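Local coordinates for SusD superfamily protein (Bacteroides vulgatus, PDB 3MYV) that probably binds polysaccharide at the outer membrane, as members of the SusD family do, at residues E241-S246 / P324-N329; I252-S255 / T259-R262; G22-M27 / S248-A253; S28-Y33 / G261-G266; E232-A237 / S388-G393. One frame throughout, in Å; residues are numbered along the deposited sequence.

Contact 1 (E241-S246 / P324-N329); sequences EAKFGS and PLECNN. With NA (sodium ion), chain C.
K243 and N328 mark the nearest approach of the two backbones, with their CA atoms 7.2 Å apart. Neither 241-246 nor 324-328 forms a helix or strand. The K243 side chain joins the loops by reaching a backbone carbonyl and a side-chain amide.

The K243 chain is extended beyond CG and crosses the N328 side chain at about a right angle. Its CG sits beside the backbone N and anti to the carbonyl carbon (chi1 -66°), which sends the amine over to the other loop. There NZ donates two hydrogen bonds. K243 NZ to E326 O is 2.7 Å and runs almost straight out from the carbonyl, with a C=O...N angle of 164°. K243 NZ to N328 OD1 is 2.8 Å and arrives from above the amide's carbonyl plane, 46° out of it.

The other end of the amide faces F244. N328 ND2 lies 3.3 Å from F244 CZ, and the ring and amide planes are steeply inclined. N328 ND2 also donates to water 1 at 3.1 Å, while the bond from K243 NZ to that water is weak.

N328 is held from outside. Its OD1 accepts from N254 N, and its ND2 donates to E251 OE2, which also takes F244 N. The amide is thus fixed at both ends and its flip state is well defined.

One residue before E326, L325 O binds the sodium ion at 2.5 Å. The contact ties loop 241-246 to a segment that supplies one backbone ligand of the sodium site and leads into strand 329-333.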
# COMPACT_ATOMS: atom_id res chain seq x y z
N GLU A 241 -14.40 15.85 -3.24
CA GLU A 241 -15.85 15.93 -3.07
C GLU A 241 -16.50 14.55 -3.09
O GLU A 241 -17.70 14.46 -2.98
CB GLU A 241 -16.47 16.82 -4.16
CG GLU A 241 -15.85 18.22 -4.20
CD GLU A 241 -16.58 19.18 -5.12
OE1 GLU A 241 -16.71 18.90 -6.33
OE2 GLU A 241 -17.01 20.24 -4.62
N ALA A 242 -15.72 13.48 -3.23
CA ALA A 242 -16.28 12.14 -3.30
C ALA A 242 -15.53 11.18 -2.37
O ALA A 242 -15.25 10.05 -2.75
CB ALA A 242 -16.26 11.64 -4.74
N LYS A 243 -15.25 11.61 -1.14
CA LYS A 243 -14.46 10.81 -0.22
C LYS A 243 -15.23 9.54 0.20
O LYS A 243 -16.46 9.51 0.18
CB LYS A 243 -14.04 11.62 1.01
CG LYS A 243 -13.07 12.75 0.67
CD LYS A 243 -12.68 13.55 1.90
CE LYS A 243 -11.36 14.33 1.71
NZ LYS A 243 -10.76 14.88 3.01
N PHE A 244 -14.47 8.51 0.54
CA PHE A 244 -15.05 7.24 0.97
C PHE A 244 -16.01 6.71 -0.07
O PHE A 244 -17.13 6.32 0.25
CB PHE A 244 -15.71 7.40 2.35
CG PHE A 244 -14.82 8.09 3.35
CD1 PHE A 244 -13.66 7.45 3.83
CD2 PHE A 244 -15.09 9.37 3.77
CE1 PHE A 244 -12.82 8.10 4.72
CE2 PHE A 244 -14.24 10.02 4.67
CZ PHE A 244 -13.12 9.38 5.15
N GLY A 245 -15.57 6.72 -1.35
CA GLY A 245 -16.41 6.23 -2.43
C GLY A 245 -16.69 4.74 -2.38
O GLY A 245 -16.15 4.00 -1.54
N SER A 246 -17.52 4.27 -3.31
CA SER A 246 -18.00 2.88 -3.29
C SER A 246 -16.93 1.81 -3.43
O SER A 246 -17.20 0.64 -3.12
CB SER A 246 -19.07 2.65 -4.38
OG SER A 246 -18.53 2.73 -5.70
N PRO A 324 -4.31 20.58 -3.49
CA PRO A 324 -5.16 20.32 -2.32
C PRO A 324 -4.39 19.96 -1.03
O PRO A 324 -3.39 19.24 -1.06
CB PRO A 324 -6.00 19.13 -2.79
CG PRO A 324 -5.06 18.36 -3.64
CD PRO A 324 -4.22 19.39 -4.36
N LEU A 325 -4.88 20.42 0.10
CA LEU A 325 -4.31 20.08 1.42
C LEU A 325 -5.02 18.90 2.10
O LEU A 325 -4.53 18.36 3.10
CB LEU A 325 -4.37 21.32 2.34
CG LEU A 325 -3.59 22.56 1.87
CD1 LEU A 325 -3.93 23.80 2.68
CD2 LEU A 325 -2.10 22.33 1.91
N GLU A 326 -6.18 18.51 1.57
CA GLU A 326 -7.12 17.68 2.32
C GLU A 326 -7.42 16.33 1.67
O GLU A 326 -8.37 15.66 2.06
CB GLU A 326 -8.44 18.44 2.50
CG GLU A 326 -9.37 18.47 1.29
CD GLU A 326 -9.15 19.65 0.32
OE1 GLU A 326 -8.00 20.08 0.11
OE2 GLU A 326 -10.17 20.13 -0.26
N CYS A 327 -6.63 15.92 0.67
CA CYS A 327 -6.90 14.64 0.01
C CYS A 327 -6.65 13.45 0.93
O CYS A 327 -5.64 13.41 1.60
CB CYS A 327 -6.03 14.45 -1.23
SG CYS A 327 -6.45 15.60 -2.57
N ASN A 328 -7.59 12.50 0.90
CA ASN A 328 -7.48 11.22 1.56
C ASN A 328 -6.63 10.26 0.69
O ASN A 328 -6.69 10.31 -0.54
CB ASN A 328 -8.88 10.62 1.76
CG ASN A 328 -9.71 11.36 2.79
OD1 ASN A 328 -9.34 12.44 3.26
ND2 ASN A 328 -10.87 10.76 3.16
N ASN A 329 -5.85 9.40 1.31
CA ASN A 329 -5.05 8.43 0.57
C ASN A 329 -5.71 7.07 0.71
O ASN A 329 -5.91 6.56 1.82
CB ASN A 329 -3.63 8.38 1.10
CG ASN A 329 -2.90 9.71 0.98
OD1 ASN A 329 -3.16 10.51 0.06
ND2 ASN A 329 -1.98 9.95 1.90
NA NA C . -4.66 18.14 5.57
O HOH W 1 -11.84 12.66 5.36
O HOH W 2 -4.08 20.50 5.89

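Contact 2 (I252-S255 / T259-R262); sequences IANS and TPGR. With NA (sodium ion), chain C.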
# COMPACT_ATOMS: atom_id res chain seq x y z
N ILE A 252 -7.21 6.82 4.32
CA ILE A 252 -6.78 7.73 5.41
C ILE A 252 -7.61 9.02 5.36
O ILE A 252 -7.68 9.71 4.33
CB ILE A 252 -5.26 8.07 5.30
CG1 ILE A 252 -4.40 6.80 5.27
CG2 ILE A 252 -4.80 9.03 6.42
CD1 ILE A 252 -4.50 5.93 6.57
N ALA A 253 -8.23 9.37 6.48
CA ALA A 253 -9.07 10.57 6.52
C ALA A 253 -8.17 11.79 6.76
O ALA A 253 -7.44 11.87 7.74
CB ALA A 253 -10.14 10.47 7.62
N ASN A 254 -8.27 12.74 5.85
CA ASN A 254 -7.50 13.98 5.92
C ASN A 254 -8.51 15.12 5.87
O ASN A 254 -9.66 14.93 5.50
CB ASN A 254 -6.55 14.02 4.72
CG ASN A 254 -5.50 15.14 4.78
OD1 ASN A 254 -5.44 15.93 5.73
ND2 ASN A 254 -4.68 15.21 3.74
N SER A 255 -8.11 16.30 6.33
CA SER A 255 -8.97 17.47 6.19
C SER A 255 -8.11 18.69 5.98
O SER A 255 -6.90 18.63 6.19
CB SER A 255 -9.83 17.64 7.44
OG SER A 255 -9.11 18.34 8.43
N THR A 259 -2.91 18.17 9.84
CA THR A 259 -1.75 17.67 9.14
C THR A 259 -2.09 16.26 8.64
O THR A 259 -2.98 15.61 9.20
CB THR A 259 -0.52 17.63 10.03
OG1 THR A 259 -0.79 16.86 11.21
CG2 THR A 259 -0.12 19.05 10.40
N PRO A 260 -1.44 15.80 7.55
CA PRO A 260 -0.52 16.55 6.70
C PRO A 260 -1.26 17.48 5.73
O PRO A 260 -2.38 17.18 5.29
CB PRO A 260 0.23 15.44 5.95
CG PRO A 260 -0.71 14.30 5.89
CD PRO A 260 -1.68 14.44 7.04
N GLY A 261 -0.66 18.64 5.47
CA GLY A 261 -1.15 19.60 4.48
C GLY A 261 -0.20 19.63 3.29
O GLY A 261 -0.36 18.85 2.36
N ARG A 262 0.79 20.51 3.33
CA ARG A 262 1.67 20.63 2.18
C ARG A 262 2.61 19.43 2.05
O ARG A 262 3.20 19.24 0.99
CB ARG A 262 2.47 21.94 2.20
CG ARG A 262 1.64 23.15 1.93
CD ARG A 262 2.54 24.36 1.90
NE ARG A 262 1.93 25.53 1.32
CZ ARG A 262 2.34 26.79 1.49
NH1 ARG A 262 3.38 27.08 2.27
NH2 ARG A 262 1.71 27.77 0.87
NA NA C . -4.66 18.14 5.57
O HOH W 2 -4.08 20.50 5.89
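N254 and P260 meet through a sodium ion, and metal coordination is the main interaction here. N254 OD1 and S255 O each bind the ion at 2.4 Å. From the other segment P260 O binds it at 2.5 Å. Water 2 is a further ligand, also 2.5 Å from the sodium. L325 O and D258 O bring the number of ligands to six.

All six are oxygens, and four of the five from protein are backbone carbonyls. N254 provides the one side-chain ligand, a neutral amide oxygen. Such a shell of neutral oxygens suits a monovalent cation. The loop after strand 248-252 bends round the ion, and a cis peptide bond before P260 forms part of its path. The shared metal also explains why N254 OD1 and P260 O can lie only 3.3 Å apart without a proton between them.

Hydrogen bonds are secondary. N254 ND2 makes a weak one to P260 O at 3.4 Å. Its stronger partner is C327 O, so the amide nitrogen is turned to backbone while the oxygen faces the metal. CG stands anti to the backbone N (chi1 -170°), which brings the amide round to the ion. S255 N gives N254 OD1 a weak bond at 2.8 Å, bent to 121° at the hydrogen.

Van der Waals contact is slight. The P260 ring makes only a distant approach, P260 CD lying 4.3 Å from N254 OD1.

Contact 3 (G22-M27 / S248-A253); sequences GLYDLM and SFFEIA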
# COMPACT_ATOMS: atom_id res chain seq x y z
N GLY A 22 -6.75 6.52 17.73
CA GLY A 22 -5.39 7.09 17.83
C GLY A 22 -4.34 6.35 16.99
O GLY A 22 -3.35 6.93 16.53
N LEU A 23 -4.53 5.05 16.82
CA LEU A 23 -3.66 4.27 15.94
C LEU A 23 -3.74 4.82 14.50
O LEU A 23 -2.72 4.98 13.83
CB LEU A 23 -4.01 2.79 15.96
CG LEU A 23 -4.03 2.04 17.30
CD1 LEU A 23 -4.53 0.60 17.04
CD2 LEU A 23 -2.65 2.04 17.99
N TYR A 24 -4.95 5.15 14.05
CA TYR A 24 -5.09 5.70 12.70
C TYR A 24 -4.58 7.14 12.60
O TYR A 24 -3.98 7.52 11.58
CB TYR A 24 -6.52 5.63 12.23
CG TYR A 24 -7.05 4.23 12.07
CD1 TYR A 24 -7.61 3.56 13.15
CD2 TYR A 24 -7.00 3.59 10.84
CE1 TYR A 24 -8.16 2.28 12.99
CE2 TYR A 24 -7.51 2.32 10.67
CZ TYR A 24 -8.09 1.66 11.75
OH TYR A 24 -8.64 0.42 11.59
N ASP A 25 -4.79 7.94 13.65
CA ASP A 25 -4.14 9.26 13.71
C ASP A 25 -2.63 9.12 13.46
O ASP A 25 -2.06 9.87 12.69
CB ASP A 25 -4.40 9.99 15.04
CG ASP A 25 -5.84 10.41 15.22
OD1 ASP A 25 -6.60 10.46 14.24
OD2 ASP A 25 -6.23 10.67 16.38
N LEU A 26 -1.97 8.17 14.14
CA LEU A 26 -0.54 7.98 13.97
C LEU A 26 -0.21 7.54 12.54
O LEU A 26 0.80 7.95 11.94
CB LEU A 26 -0.02 6.92 14.97
CG LEU A 26 -0.01 7.37 16.43
CD1 LEU A 26 0.11 6.18 17.44
CD2 LEU A 26 1.12 8.40 16.62
N MSE A 27 -1.05 6.69 12.00
CA MSE A 27 -0.82 6.11 10.68
C MSE A 27 -0.93 7.15 9.57
O MSE A 27 -0.27 7.05 8.50
CB MSE A 27 -1.85 4.99 10.46
CG MSE A 27 -1.58 4.13 9.32
SE MSE A 27 -2.89 2.61 9.14
CE MSE A 27 -3.40 2.46 10.81
N SER A 248 -13.91 2.13 -1.88
CA SER A 248 -12.97 2.32 -0.80
C SER A 248 -13.34 1.49 0.43
O SER A 248 -14.34 1.78 1.10
CB SER A 248 -12.92 3.79 -0.40
OG SER A 248 -11.97 3.98 0.64
N PHE A 249 -12.52 0.49 0.73
CA PHE A 249 -12.65 -0.27 1.99
C PHE A 249 -11.97 0.52 3.13
O PHE A 249 -12.47 0.58 4.28
CB PHE A 249 -11.98 -1.64 1.94
CG PHE A 249 -12.45 -2.56 0.85
CD1 PHE A 249 -13.76 -3.02 0.82
CD2 PHE A 249 -11.56 -3.02 -0.14
CE1 PHE A 249 -14.20 -3.90 -0.18
CE2 PHE A 249 -11.99 -3.92 -1.13
CZ PHE A 249 -13.32 -4.34 -1.16
N PHE A 250 -10.80 1.07 2.81
CA PHE A 250 -10.00 1.80 3.80
C PHE A 250 -9.28 2.94 3.11
O PHE A 250 -8.51 2.70 2.17
CB PHE A 250 -8.97 0.84 4.44
CG PHE A 250 -8.03 1.49 5.43
CD1 PHE A 250 -8.46 2.54 6.26
CD2 PHE A 250 -6.74 1.05 5.54
CE1 PHE A 250 -7.59 3.14 7.16
CE2 PHE A 250 -5.86 1.64 6.45
CZ PHE A 250 -6.30 2.70 7.24
N GLU A 251 -9.52 4.17 3.56
CA GLU A 251 -8.67 5.29 3.15
C GLU A 251 -8.34 6.13 4.37
O GLU A 251 -9.13 6.17 5.31
CB GLU A 251 -9.32 6.14 2.05
CG GLU A 251 -10.59 6.87 2.46
CD GLU A 251 -11.35 7.43 1.28
OE1 GLU A 251 -11.75 6.64 0.40
OE2 GLU A 251 -11.58 8.67 1.24
N ILE A 252 -7.21 6.82 4.32
CA ILE A 252 -6.78 7.73 5.41
C ILE A 252 -7.61 9.02 5.36
O ILE A 252 -7.68 9.71 4.33
CB ILE A 252 -5.26 8.07 5.30
CG1 ILE A 252 -4.40 6.80 5.27
CG2 ILE A 252 -4.80 9.03 6.42
CD1 ILE A 252 -4.50 5.93 6.57
N ALA A 253 -8.23 9.37 6.48
CA ALA A 253 -9.07 10.57 6.52
C ALA A 253 -8.17 11.79 6.76
O ALA A 253 -7.44 11.87 7.74
CB ALA A 253 -10.14 10.47 7.62
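Y24 and M27, one turn apart on helix 13-27, both meet the ring of F250. The two aromatic rings are steeply inclined, with planes 80° apart and centroids 5.6 Å apart. F250 CE1 comes to the edge of the Y24 ring, near its plane, and touches Y24 CE2 at 3.6 Å.

M27 is a selenomethionine. Its SE lies at the edge of the F250 ring, 3.9 Å from F250 CZ, in a Met-aromatic contact. A chi1 of -168° swings M27 CG away from its own backbone N, and the chain runs out straight until it bends at chi3. Further back along the same chain, M27 CG packs loosely against I252 CD1 at 4.4 Å. No hydrogen bond crosses this buried interface. The polar end of Y24 reaches past it, to E112 OE2 and M187 N.

The short helix and strand axes come within 10.1 Å at an angle of 63°. Helix 103-128 flanks Y24 and M27 through V116, and helix 189-202 touches F250 through A191. Strand 248-252 pairs antiparallel with strand 329-333, where F249 and F250 both face L332 in a classic beta bulge.

Contact 4 (S28-Y33 / G261-G266); sequences SGSGYY and GRDSWG. With EDO (1,2-ethanediol), chain I.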
# COMPACT_ATOMS: atom_id res chain seq x y z
N SER A 28 -1.73 8.18 9.82
CA SER A 28 -1.96 9.25 8.82
C SER A 28 -0.79 10.23 8.65
O SER A 28 -0.84 11.12 7.79
CB SER A 28 -3.19 10.05 9.23
OG SER A 28 -2.86 10.88 10.31
N GLY A 29 0.25 10.09 9.48
CA GLY A 29 1.38 10.99 9.42
C GLY A 29 2.04 10.88 8.06
O GLY A 29 2.04 9.82 7.43
N SER A 30 2.61 11.99 7.60
CA SER A 30 3.27 12.01 6.28
C SER A 30 4.44 11.03 6.21
O SER A 30 4.77 10.55 5.13
CB SER A 30 3.75 13.42 5.94
OG SER A 30 4.69 13.85 6.92
N GLY A 31 5.02 10.68 7.36
CA GLY A 31 6.07 9.68 7.44
C GLY A 31 5.64 8.24 7.17
O GLY A 31 6.51 7.36 6.99
N TYR A 32 4.33 7.98 7.20
CA TYR A 32 3.80 6.63 6.92
C TYR A 32 2.71 6.71 5.82
O TYR A 32 3.05 6.92 4.67
CB TYR A 32 3.37 5.95 8.24
CG TYR A 32 3.01 4.46 8.18
CD1 TYR A 32 3.42 3.65 7.11
CD2 TYR A 32 2.28 3.87 9.21
CE1 TYR A 32 3.08 2.27 7.06
CE2 TYR A 32 1.94 2.51 9.18
CZ TYR A 32 2.34 1.72 8.10
OH TYR A 32 2.03 0.38 8.07
N TYR A 33 1.42 6.60 6.16
CA TYR A 33 0.37 6.60 5.13
C TYR A 33 -0.13 7.98 4.70
O TYR A 33 -1.02 8.10 3.84
CB TYR A 33 -0.77 5.66 5.55
CG TYR A 33 -0.51 4.22 5.14
CD1 TYR A 33 -0.48 3.86 3.78
CD2 TYR A 33 -0.27 3.23 6.08
CE1 TYR A 33 -0.25 2.57 3.39
CE2 TYR A 33 -0.02 1.92 5.68
CZ TYR A 33 -0.02 1.61 4.32
OH TYR A 33 0.23 0.32 3.90
N GLY A 261 -0.66 18.64 5.47
CA GLY A 261 -1.15 19.60 4.48
C GLY A 261 -0.20 19.63 3.29
O GLY A 261 -0.36 18.85 2.36
N ARG A 262 0.79 20.51 3.33
CA ARG A 262 1.67 20.63 2.18
C ARG A 262 2.61 19.43 2.05
O ARG A 262 3.20 19.24 0.99
CB ARG A 262 2.47 21.94 2.20
CG ARG A 262 1.64 23.15 1.93
CD ARG A 262 2.54 24.36 1.90
NE ARG A 262 1.93 25.53 1.32
CZ ARG A 262 2.34 26.79 1.49
NH1 ARG A 262 3.38 27.08 2.27
NH2 ARG A 262 1.71 27.77 0.87
N ASP A 263 2.76 18.59 3.10
CA ASP A 263 3.49 17.33 2.91
C ASP A 263 2.61 16.08 2.80
O ASP A 263 3.12 14.96 2.95
CB ASP A 263 4.70 17.15 3.85
CG ASP A 263 4.33 16.82 5.30
OD1 ASP A 263 3.18 16.95 5.74
OD2 ASP A 263 5.27 16.45 6.03
N SER A 264 1.31 16.28 2.57
CA SER A 264 0.40 15.20 2.15
C SER A 264 0.77 14.78 0.75
O SER A 264 1.21 15.62 -0.05
CB SER A 264 -1.09 15.65 2.18
OG SER A 264 -1.38 16.61 1.17
N TRP A 265 0.58 13.49 0.44
CA TRP A 265 0.79 12.95 -0.91
C TRP A 265 0.07 13.78 -1.99
O TRP A 265 0.64 14.01 -3.06
CB TRP A 265 0.27 11.51 -0.93
CG TRP A 265 0.62 10.64 -2.13
CD1 TRP A 265 -0.24 9.83 -2.80
CD2 TRP A 265 1.91 10.43 -2.73
NE1 TRP A 265 0.41 9.13 -3.78
CE2 TRP A 265 1.74 9.46 -3.75
CE3 TRP A 265 3.19 10.93 -2.50
CZ2 TRP A 265 2.78 9.03 -4.55
CZ3 TRP A 265 4.24 10.48 -3.29
CH2 TRP A 265 4.03 9.54 -4.30
N GLY A 266 -1.15 14.22 -1.70
CA GLY A 266 -1.90 15.06 -2.61
C GLY A 266 -1.23 16.37 -3.00
O GLY A 266 -1.30 16.79 -4.14
C1 EDO I . -0.23 1.06 -0.11
O1 EDO I . 0.52 0.32 -1.07
C2 EDO I . -1.37 0.21 0.46
O2 EDO I . -0.91 -0.66 1.56
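G261 O, gripped by S264 N at 3.1 Å and S264 OG at 2.7 Å, closes the turn from which D263 reaches S30. The hydroxyl bond to G261 O lies in the carbonyl plane. With both donors in place, the type I beta turn G261-S264 is held by backbone and side chain together.

One hydrogen bond joins the two segments. S30 OG donates to D263 OD2 at 2.8 Å and meets the carboxylate from above, 58° out of its plane. S30 OG sits between its own backbone N and carbonyl carbon (chi1 60°), and D263 CG takes the same position on its residue (chi1 74°). This brings the carboxylate over to the serine, and S30 CB also packs at 3.4 Å from D263 O. S30 itself belongs to a second type I turn, G29-Y32, closed by Y32 N to G29 O at 2.9 Å. The contact lies at the surface.

Farther along 28-33, Y33 OH accepts from a 1,2-ethanediol, probably from the crystallisation liquor, and is also bonded to D123 OD2.

Two beta turns thus meet side chain to side chain. The G261-S264 turn ends in the N-cap of helix 265-268, S264, whose OG accepts a weak capping bond from Y267 N.

Contact 5 (E232-A237 / S388-G393); sequences EKYVAA and SKELVG. With EDO (1,2-ethanediol), chain H.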
# COMPACT_ATOMS: atom_id res chain seq x y z
N GLU A 232 -17.65 6.35 -16.78
CA GLU A 232 -18.04 7.77 -16.88
C GLU A 232 -17.91 8.53 -15.57
O GLU A 232 -17.95 9.75 -15.58
CB GLU A 232 -19.48 7.96 -17.37
CG GLU A 232 -20.06 6.86 -18.17
CD GLU A 232 -20.49 5.67 -17.30
OE1 GLU A 232 -21.43 5.79 -16.46
OE2 GLU A 232 -19.87 4.61 -17.49
N LYS A 233 -17.79 7.81 -14.46
CA LYS A 233 -17.69 8.42 -13.15
C LYS A 233 -16.31 8.23 -12.50
O LYS A 233 -16.11 8.60 -11.34
CB LYS A 233 -18.72 7.78 -12.23
CG LYS A 233 -20.12 7.78 -12.78
CD LYS A 233 -20.78 9.10 -12.59
CE LYS A 233 -22.28 8.97 -12.85
NZ LYS A 233 -22.88 10.31 -13.08
N TYR A 234 -15.39 7.60 -13.21
CA TYR A 234 -14.07 7.25 -12.66
C TYR A 234 -13.24 8.47 -12.24
O TYR A 234 -12.74 8.54 -11.10
CB TYR A 234 -13.30 6.41 -13.68
CG TYR A 234 -12.01 5.82 -13.17
CD1 TYR A 234 -11.99 4.63 -12.46
CD2 TYR A 234 -10.79 6.47 -13.40
CE1 TYR A 234 -10.79 4.09 -12.04
CE2 TYR A 234 -9.61 5.94 -12.96
CZ TYR A 234 -9.61 4.76 -12.27
OH TYR A 234 -8.43 4.23 -11.85
N VAL A 235 -13.10 9.45 -13.12
CA VAL A 235 -12.29 10.63 -12.77
C VAL A 235 -12.89 11.35 -11.57
O VAL A 235 -12.18 11.70 -10.61
CB VAL A 235 -12.12 11.59 -13.97
CG1 VAL A 235 -11.46 12.89 -13.51
CG2 VAL A 235 -11.29 10.92 -15.04
N ALA A 236 -14.21 11.56 -11.59
CA ALA A 236 -14.89 12.24 -10.46
C ALA A 236 -14.77 11.49 -9.13
O ALA A 236 -14.92 12.09 -8.04
CB ALA A 236 -16.40 12.50 -10.79
N ALA A 237 -14.51 10.18 -9.20
CA ALA A 237 -14.39 9.35 -8.00
C ALA A 237 -13.12 9.65 -7.20
O ALA A 237 -13.02 9.28 -6.02
CB ALA A 237 -14.46 7.84 -8.37
N SER A 388 -0.36 -1.77 -13.31
CA SER A 388 0.35 -0.54 -13.62
C SER A 388 -0.64 0.60 -13.93
O SER A 388 -0.56 1.70 -13.38
CB SER A 388 1.25 -0.74 -14.82
OG SER A 388 1.78 0.47 -15.26
N LYS A 389 -1.57 0.31 -14.85
CA LYS A 389 -2.58 1.27 -15.30
C LYS A 389 -3.48 1.73 -14.17
O LYS A 389 -3.73 2.93 -13.97
CB LYS A 389 -3.46 0.66 -16.40
CG LYS A 389 -2.78 0.42 -17.75
CD LYS A 389 -3.73 -0.18 -18.77
CE LYS A 389 -2.98 -0.74 -19.98
NZ LYS A 389 -3.85 -1.01 -21.19
N GLU A 390 -3.98 0.75 -13.43
CA GLU A 390 -5.02 0.99 -12.44
C GLU A 390 -4.52 1.63 -11.15
O GLU A 390 -5.20 2.45 -10.56
CB GLU A 390 -5.71 -0.32 -12.08
CG GLU A 390 -6.91 -0.16 -11.15
CD GLU A 390 -8.02 0.69 -11.74
OE1 GLU A 390 -8.40 0.46 -12.93
OE2 GLU A 390 -8.53 1.61 -11.03
N LEU A 391 -3.34 1.22 -10.70
CA LEU A 391 -2.91 1.50 -9.31
C LEU A 391 -1.77 2.52 -9.22
O LEU A 391 -1.18 2.69 -8.15
CB LEU A 391 -2.53 0.18 -8.60
CG LEU A 391 -3.66 -0.85 -8.47
CD1 LEU A 391 -3.13 -2.21 -7.93
CD2 LEU A 391 -4.76 -0.33 -7.55
N VAL A 392 -1.49 3.22 -10.33
CA VAL A 392 -0.49 4.28 -10.34
C VAL A 392 -0.80 5.30 -9.24
O VAL A 392 -1.95 5.72 -9.05
CB VAL A 392 -0.38 4.96 -11.73
CG1 VAL A 392 -1.62 5.87 -12.06
CG2 VAL A 392 0.93 5.76 -11.83
N GLY A 393 0.23 5.69 -8.49
CA GLY A 393 0.02 6.67 -7.42
C GLY A 393 -0.44 6.07 -6.09
O GLY A 393 -0.59 6.83 -5.11
C1 EDO H . -10.90 5.48 -4.75
O1 EDO H . -11.89 5.09 -3.80
C2 EDO H . -11.26 6.81 -5.40
O2 EDO H . -11.24 7.84 -4.42
O HOH W 3 -5.65 5.28 -12.14
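Y234 OH donates to E390 OE2 at 2.7 Å, the one direct bond between the segments. The phenol oxygen comes from above the carboxylate plane, 48° out of it. Ring and carboxylate planes are nearly perpendicular, 88° apart, and OE2 lies at the edge of the tyrosine ring, near its plane. E390 OE2 is also 3.5 Å from Y234 CE1.

Water 3 adds a second link. It donates to Y234 OH at 3.0 Å and to E390 O at 3.3 Å. The hydroxyl therefore gives one bond and receives one, and the backbone of helix 380-391 is tied in as well as the side chain.

The torsions of E390 set up this approach. CG points away from the backbone N across the CA-CB bond, and the chain then bends at chi2 (61°), bringing the carboxylate within reach of the Y234 hydroxyl. On the tyrosine side, W238 packs edge-to-face with the ring.

Further out, three arginines hold the carboxylate. R333 forms a salt bridge to OE2, while R295 and R366 form salt bridges to OE1. In this buried setting they probably favour the ionised carboxylate, an acceptor shared between Y234 and the arginines.

In the fold
Contacts 1 to 4 gather round the sodium ion and the two-stranded antiparallel sheet 248-252/329-333. Contacts 2 and 4 are the closest pair, with centres about 6 Å apart, and they share G261 and R262. Contacts 2 and 3 share I252 and A253. Contact 2 is nested along the chain inside contact 1, which in turn lies inside contact 5. Contacts 3 and 4 bring in helix 13-27 and the loop after it, from over 200 positions away. Contact 5 touches contact 1, centres about 13 Å apart, through A242 against A236 and A237. It lies 20 Å or more from contacts 2, 3 and 4, yet W265 NE1 bonds to G393 O. The later loops bind the ion; the N-terminal helix and its following loop pack close by.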